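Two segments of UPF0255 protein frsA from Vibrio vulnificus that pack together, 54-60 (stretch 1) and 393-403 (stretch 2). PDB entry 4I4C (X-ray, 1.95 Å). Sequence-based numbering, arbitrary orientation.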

ATOM      1  N   ARG A  54       5.529   9.369  -8.559  1.00 15.34           N
ATOM      2  CA  ARG A  54       6.839  10.003  -8.340  1.00 20.17           C
ATOM      3  C   ARG A  54       7.050  10.557  -6.930  1.00 23.20           C
ATOM      4  O   ARG A  54       8.020  10.199  -6.261  1.00 17.92           O
ATOM      5  N   LEU A  55       6.153  11.444  -6.496  1.00 16.42           N
ATOM      6  CA  LEU A  55       6.245  12.051  -5.166  1.00 22.24           C
ATOM      7  C   LEU A  55       6.058  11.043  -4.021  1.00 13.39           C
ATOM      8  O   LEU A  55       6.717  11.151  -2.987  1.00 20.08           O
ATOM      9  N   GLN A  56       5.176  10.062  -4.204  1.00 18.25           N
ATOM     10  CA  GLN A  56       5.001   9.019  -3.189  1.00 17.56           C
ATOM     11  C   GLN A  56       6.286   8.209  -3.023  1.00 22.14           C
ATOM     12  O   GLN A  56       6.742   7.950  -1.918  1.00 21.56           O
ATOM     13  N   TRP A  57       6.864   7.797  -4.141  1.00 16.93           N
ATOM     14  CA  TRP A  57       8.071   6.976  -4.095  1.00 15.82           C
ATOM     15  C   TRP A  57       9.247   7.728  -3.458  1.00 17.35           C
ATOM     16  O   TRP A  57       9.999   7.156  -2.673  1.00 21.79           O
ATOM     17  N   VAL A  58       9.369   9.018  -3.754  1.00 19.07           N
ATOM     18  CA  VAL A  58      10.406   9.847  -3.140  1.00 20.49           C
ATOM     19  C   VAL A  58      10.170   9.959  -1.629  1.00 20.09           C
ATOM     20  O   VAL A  58      11.071   9.746  -0.841  1.00 16.28           O
ATOM     21  N   TRP A  59       8.940  10.278  -1.248  1.00 17.47           N
ATOM     22  CA  TRP A  59       8.522  10.258   0.154  1.00 22.52           C
ATOM     23  C   TRP A  59       8.923   8.949   0.854  1.00 23.54           C
ATOM     24  O   TRP A  59       9.475   8.956   1.953  1.00 20.36           O
ATOM     25  N   GLN A  60       8.653   7.824   0.203  1.00 20.98           N
ATOM     26  CA  GLN A  60       9.024   6.512   0.730  1.00 13.99           C
ATOM     27  C   GLN A  60      10.536   6.237   0.765  1.00 18.24           C
ATOM     28  O   GLN A  60      10.985   5.321   1.458  1.00 20.99           O
ATOM     29  N   THR A 393       2.411  21.978  -2.679  1.00 39.09           N
ATOM     30  CA  THR A 393       2.941  20.775  -3.316  1.00 30.73           C
ATOM     31  C   THR A 393       2.327  19.524  -2.712  1.00 25.65           C
ATOM     32  O   THR A 393       1.802  19.554  -1.599  1.00 26.76           O
ATOM     33  N   ILE A 394       2.412  18.414  -3.432  1.00 17.45           N
ATOM     34  CA  ILE A 394       1.898  17.151  -2.919  1.00 28.24           C
ATOM     35  C   ILE A 394       2.752  16.668  -1.747  1.00 31.00           C
ATOM     36  O   ILE A 394       2.224  16.159  -0.748  1.00 31.47           O
ATOM     37  N   THR A 395       4.067  16.858  -1.850  1.00 26.16           N
ATOM     38  CA  THR A 395       4.973  16.436  -0.779  1.00 18.01           C
ATOM     39  C   THR A 395       4.649  17.146   0.525  1.00 17.55           C
ATOM     40  O   THR A 395       4.690  16.557   1.613  1.00 22.67           O
ATOM     41  N   GLN A 396       4.342  18.426   0.422  1.00 21.77           N
ATOM     42  CA  GLN A 396       3.973  19.178   1.609  1.00 23.92           C
ATOM     43  C   GLN A 396       2.685  18.622   2.236  1.00 25.57           C
ATOM     44  O   GLN A 396       2.568  18.527   3.465  1.00 20.31           O
ATOM     45  N   GLY A 397       1.738  18.246   1.379  1.00 19.14           N
ATOM     46  CA  GLY A 397       0.511  17.595   1.808  1.00 19.21           C
ATOM     47  C   GLY A 397       0.780  16.280   2.509  1.00 23.98           C
ATOM     48  O   GLY A 397       0.238  16.016   3.580  1.00 20.78           O
ATOM     49  N   TYR A 398       1.637  15.451   1.920  1.00 18.52           N
ATOM     50  CA  TYR A 398       2.015  14.198   2.571  1.00 20.73           C
ATOM     51  C   TYR A 398       2.642  14.469   3.933  1.00 22.55           C
ATOM     52  O   TYR A 398       2.278  13.844   4.939  1.00 18.78           O
ATOM     53  N   GLU A 399       3.586  15.407   3.965  1.00 23.42           N
ATOM     54  CA  GLU A 399       4.326  15.682   5.192  1.00 29.55           C
ATOM     55  C   GLU A 399       3.466  16.302   6.306  1.00 30.73           C
ATOM     56  O   GLU A 399       3.609  15.914   7.465  1.00 20.24           O
ATOM     57  N   GLN A 400       2.570  17.226   5.954  1.00 16.88           N
ATOM     58  CA  GLN A 400       1.574  17.737   6.905  1.00 17.47           C
ATOM     59  C   GLN A 400       0.729  16.608   7.462  1.00 18.22           C
ATOM     60  O   GLN A 400       0.526  16.518   8.670  1.00 28.42           O
ATOM     61  N   SER A 401       0.212  15.764   6.566  1.00 26.36           N
ATOM     62  CA  SER A 401      -0.678  14.667   6.946  1.00 24.77           C
ATOM     63  C   SER A 401      -0.022  13.782   7.986  1.00 26.89           C
ATOM     64  O   SER A 401      -0.620  13.419   9.005  1.00 22.62           O
ATOM     65  N   LEU A 402       1.227  13.441   7.705  1.00 22.70           N
ATOM     66  CA  LEU A 402       1.999  12.556   8.554  1.00 22.44           C
ATOM     67  C   LEU A 402       2.350  13.212   9.877  1.00 22.97           C
ATOM     68  O   LEU A 402       2.439  12.535  10.907  1.00 27.89           O
ATOM     69  N   ASP A 403       2.571  14.523   9.863  1.00 22.49           N
ATOM     70  CA  ASP A 403       2.821  15.244  11.114  1.00 25.09           C
ATOM     71  C   ASP A 403       1.587  15.227  12.036  1.00 25.11           C
ATOM     72  O   ASP A 403       1.708  15.044  13.252  1.00 24.63           O
TER

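Two helical segments far apart in the chain cross at -47°, their axes 10.0 Å apart at closest approach, and pack mainly through side chains; no direct hydrogen bond links them. From stretch 1, L55 and W59, one helical turn apart, point toward stretch 2, which answers with I394, Y398 and L402, also spaced by four. W59 has the most surface covered by the other stretch (129 Å²). With chi1 t (-169°) and chi2 32°, its indole lies across Y398, whose chi1 is m (-75°) and chi2 -19°. These settings bring the rings nearly parallel, planes 17° apart, in an offset stack: the six-membered rings have centroids 4.5 Å apart, and W59 CE3 lies 3.4 Å from Y398 CD2. The offset places Y398 CB over the same indole, 3.6 Å from its six-membered-ring centroid and 7° off the normal, a CH-pi contact. Farther along the indole, W59 CZ2 meets L402 CD2 at 3.4 Å; L402 has an off-well chi1 (-138°) with chi2 p. E399, chi1 m, has its CA-to-CB bond sideways, and its aliphatic CG comes within 4.2 Å of W59 NE1. At the other end, L55 takes the common m,t rotamer, setting CD1 3.5 Å from I394 CB (I394 is m,p) and CD2 3.6 Å from T395 OG1. The Y398 ring reaches back to the stretch 1 backbone, CE2 lying 3.7 Å from Q56 CA. Q56 itself is t,t, and its NE2 donates to Q60 OE1 (2.8 Å) within its own helix. Two waters supply the polar links: water 1 donates to L55 O (2.9 Å) and hydrogen-bonds T395 OG1 (2.9 Å; chi1 m), while water 2 accepts from Q56 N (3.0 Å) and bonds weakly to Y398 OH (3.5 Å). T393, chi1 p, caps the second helix, its OG1 accepting from Q396 N (3.0 Å).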

ATOM      1  CB  ARG A  54       7.071  11.144  -9.332  1.00 24.13           C
ATOM      2  CG  ARG A  54       7.524  10.753 -10.712  1.00 21.81           C
ATOM      3  CD  ARG A  54       7.821  12.038 -11.472  1.00 26.93           C
ATOM      4  NE  ARG A  54       8.595  11.832 -12.690  1.00 24.31           N
ATOM      5  CZ  ARG A  54       8.058  11.689 -13.899  1.00 20.36           C
ATOM      6  NH1 ARG A  54       6.743  11.715 -14.052  1.00 19.70           N
ATOM      7  NH2 ARG A  54       8.837  11.519 -14.960  1.00 30.30           N
ATOM      8  CB  LEU A  55       5.257  13.224  -5.039  1.00 21.79           C
ATOM      9  CG  LEU A  55       5.601  14.369  -5.998  1.00 25.82           C
ATOM     10  CD1 LEU A  55       4.675  15.567  -5.865  1.00 32.35           C
ATOM     11  CD2 LEU A  55       7.006  14.801  -5.755  1.00 24.27           C
ATOM     12  CB  GLN A  56       3.850   8.085  -3.552  1.00 19.77           C
ATOM     13  CG  GLN A  56       3.531   7.058  -2.476  1.00 26.75           C
ATOM     14  CD  GLN A  56       2.700   5.891  -2.996  1.00 29.36           C
ATOM     15  OE1 GLN A  56       1.566   6.068  -3.422  1.00 32.66           O
ATOM     16  NE2 GLN A  56       3.273   4.692  -2.966  1.00 30.41           N
ATOM     17  CB  TRP A  57       8.387   6.407  -5.479  1.00 11.61           C
ATOM     18  CG  TRP A  57       7.353   5.423  -5.920  1.00 11.82           C
ATOM     19  CD1 TRP A  57       6.626   4.591  -5.119  1.00 20.45           C
ATOM     20  CD2 TRP A  57       6.897   5.187  -7.259  1.00 18.64           C
ATOM     21  NE1 TRP A  57       5.761   3.840  -5.878  1.00 24.28           N
ATOM     22  CE2 TRP A  57       5.915   4.183  -7.196  1.00 15.55           C
ATOM     23  CE3 TRP A  57       7.231   5.723  -8.505  1.00 18.82           C
ATOM     24  CZ2 TRP A  57       5.249   3.708  -8.332  1.00 16.90           C
ATOM     25  CZ3 TRP A  57       6.574   5.244  -9.630  1.00 19.59           C
ATOM     26  CH2 TRP A  57       5.594   4.249  -9.532  1.00 12.77           C
ATOM     27  CB  VAL A  58      10.446  11.244  -3.781  1.00 23.49           C
ATOM     28  CG1 VAL A  58      11.288  12.203  -2.949  1.00 23.90           C
ATOM     29  CG2 VAL A  58      10.961  11.148  -5.211  1.00 24.95           C
ATOM     30  CB  TRP A  59       7.009  10.448   0.215  1.00 19.39           C
ATOM     31  CG  TRP A  59       6.454  10.713   1.570  1.00 31.10           C
ATOM     32  CD1 TRP A  59       7.061  11.379   2.598  1.00 37.93           C
ATOM     33  CD2 TRP A  59       5.159  10.319   2.052  1.00 40.97           C
ATOM     34  NE1 TRP A  59       6.225  11.420   3.690  1.00 39.55           N
ATOM     35  CE2 TRP A  59       5.049  10.785   3.379  1.00 42.28           C
ATOM     36  CE3 TRP A  59       4.082   9.618   1.488  1.00 39.61           C
ATOM     37  CZ2 TRP A  59       3.902  10.571   4.153  1.00 43.38           C
ATOM     38  CZ3 TRP A  59       2.939   9.406   2.261  1.00 41.07           C
ATOM     39  CH2 TRP A  59       2.863   9.881   3.577  1.00 39.41           C
ATOM     40  CB  GLN A  60       8.306   5.409  -0.059  1.00 19.25           C
ATOM     41  CG  GLN A  60       6.810   5.452   0.120  1.00 16.83           C
ATOM     42  CD  GLN A  60       6.065   4.462  -0.739  1.00 21.64           C
ATOM     43  OE1 GLN A  60       5.834   4.705  -1.914  1.00 25.56           O
ATOM     44  NE2 GLN A  60       5.660   3.343  -0.145  1.00 21.27           N
ATOM     45  CB  THR A 393       4.478  20.679  -3.180  1.00 24.47           C
ATOM     46  OG1 THR A 393       4.837  20.400  -1.821  1.00 20.75           O
ATOM     47  CG2 THR A 393       5.144  21.977  -3.614  1.00 21.13           C
ATOM     48  CB  ILE A 394       1.793  16.051  -4.014  1.00 17.80           C
ATOM     49  CG1 ILE A 394       0.661  16.356  -4.988  1.00 23.91           C
ATOM     50  CG2 ILE A 394       1.569  14.702  -3.394  1.00 17.45           C
ATOM     51  CD1 ILE A 394       1.002  17.438  -6.021  1.00 33.62           C
ATOM     52  CB  THR A 395       6.431  16.743  -1.125  1.00 16.42           C
ATOM     53  OG1 THR A 395       6.761  16.106  -2.356  1.00 18.61           O
ATOM     54  CG2 THR A 395       7.347  16.247  -0.020  1.00 19.20           C
ATOM     55  CB  GLN A 396       3.831  20.656   1.271  1.00 21.63           C
ATOM     56  CG  GLN A 396       3.286  21.480   2.398  1.00 20.48           C
ATOM     57  CD  GLN A 396       2.972  22.885   1.956  1.00 23.61           C
ATOM     58  OE1 GLN A 396       2.597  23.120   0.803  1.00 33.76           O
ATOM     59  NE2 GLN A 396       3.133  23.832   2.860  1.00 21.62           N
ATOM     60  CB  TYR A 398       3.012  13.398   1.714  1.00 24.69           C
ATOM     61  CG  TYR A 398       2.437  12.693   0.492  1.00 36.37           C
ATOM     62  CD1 TYR A 398       1.074  12.432   0.378  1.00 38.61           C
ATOM     63  CD2 TYR A 398       3.277  12.267  -0.543  1.00 39.57           C
ATOM     64  CE1 TYR A 398       0.556  11.780  -0.744  1.00 37.51           C
ATOM     65  CE2 TYR A 398       2.770  11.617  -1.669  1.00 37.86           C
ATOM     66  CZ  TYR A 398       1.411  11.374  -1.760  1.00 43.76           C
ATOM     67  OH  TYR A 398       0.904  10.734  -2.869  1.00 47.55           O
ATOM     68  CB  GLU A 399       5.614  16.460   4.904  1.00 34.96           C
ATOM     69  CG  GLU A 399       6.627  15.584   4.142  1.00 40.84           C
ATOM     70  CD  GLU A 399       7.996  16.222   3.939  1.00 55.55           C
ATOM     71  OE1 GLU A 399       8.904  15.514   3.439  1.00 54.15           O
ATOM     72  OE2 GLU A 399       8.168  17.418   4.266  1.00 62.91           O
ATOM     73  CB  GLN A 400       0.599  18.701   6.231  1.00 29.30           C
ATOM     74  CG  GLN A 400       1.089  20.103   5.929  1.00 38.88           C
ATOM     75  CD  GLN A 400      -0.024  20.952   5.314  1.00 42.14           C
ATOM     76  OE1 GLN A 400      -1.206  20.730   5.587  1.00 40.65           O
ATOM     77  NE2 GLN A 400       0.350  21.910   4.470  1.00 40.72           N
ATOM     78  CB  SER A 401      -1.017  13.828   5.716  1.00 31.51           C
ATOM     79  OG  SER A 401      -1.829  14.563   4.822  1.00 42.14           O
ATOM     80  CB  LEU A 402       3.280  12.131   7.834  1.00 26.09           C
ATOM     81  CG  LEU A 402       3.579  10.653   8.021  1.00 34.94           C
ATOM     82  CD1 LEU A 402       2.439   9.833   7.429  1.00 37.50           C
ATOM     83  CD2 LEU A 402       4.910  10.289   7.386  1.00 34.99           C
ATOM     84  CB  ASP A 403       3.288  16.684  10.847  1.00 36.21           C
ATOM     85  CG  ASP A 403       4.719  16.752  10.300  1.00 45.90           C
ATOM     86  OD1 ASP A 403       5.457  15.742  10.407  1.00 48.53           O
ATOM     87  OD2 ASP A 403       5.103  17.822   9.770  1.00 42.30           O
TER
HETATM   88  O   HOH W   1       7.916  13.531  -1.903  1.00 24.13           O
HETATM   89  O   HOH W   2       2.704  10.465  -5.839  1.00 20.44           O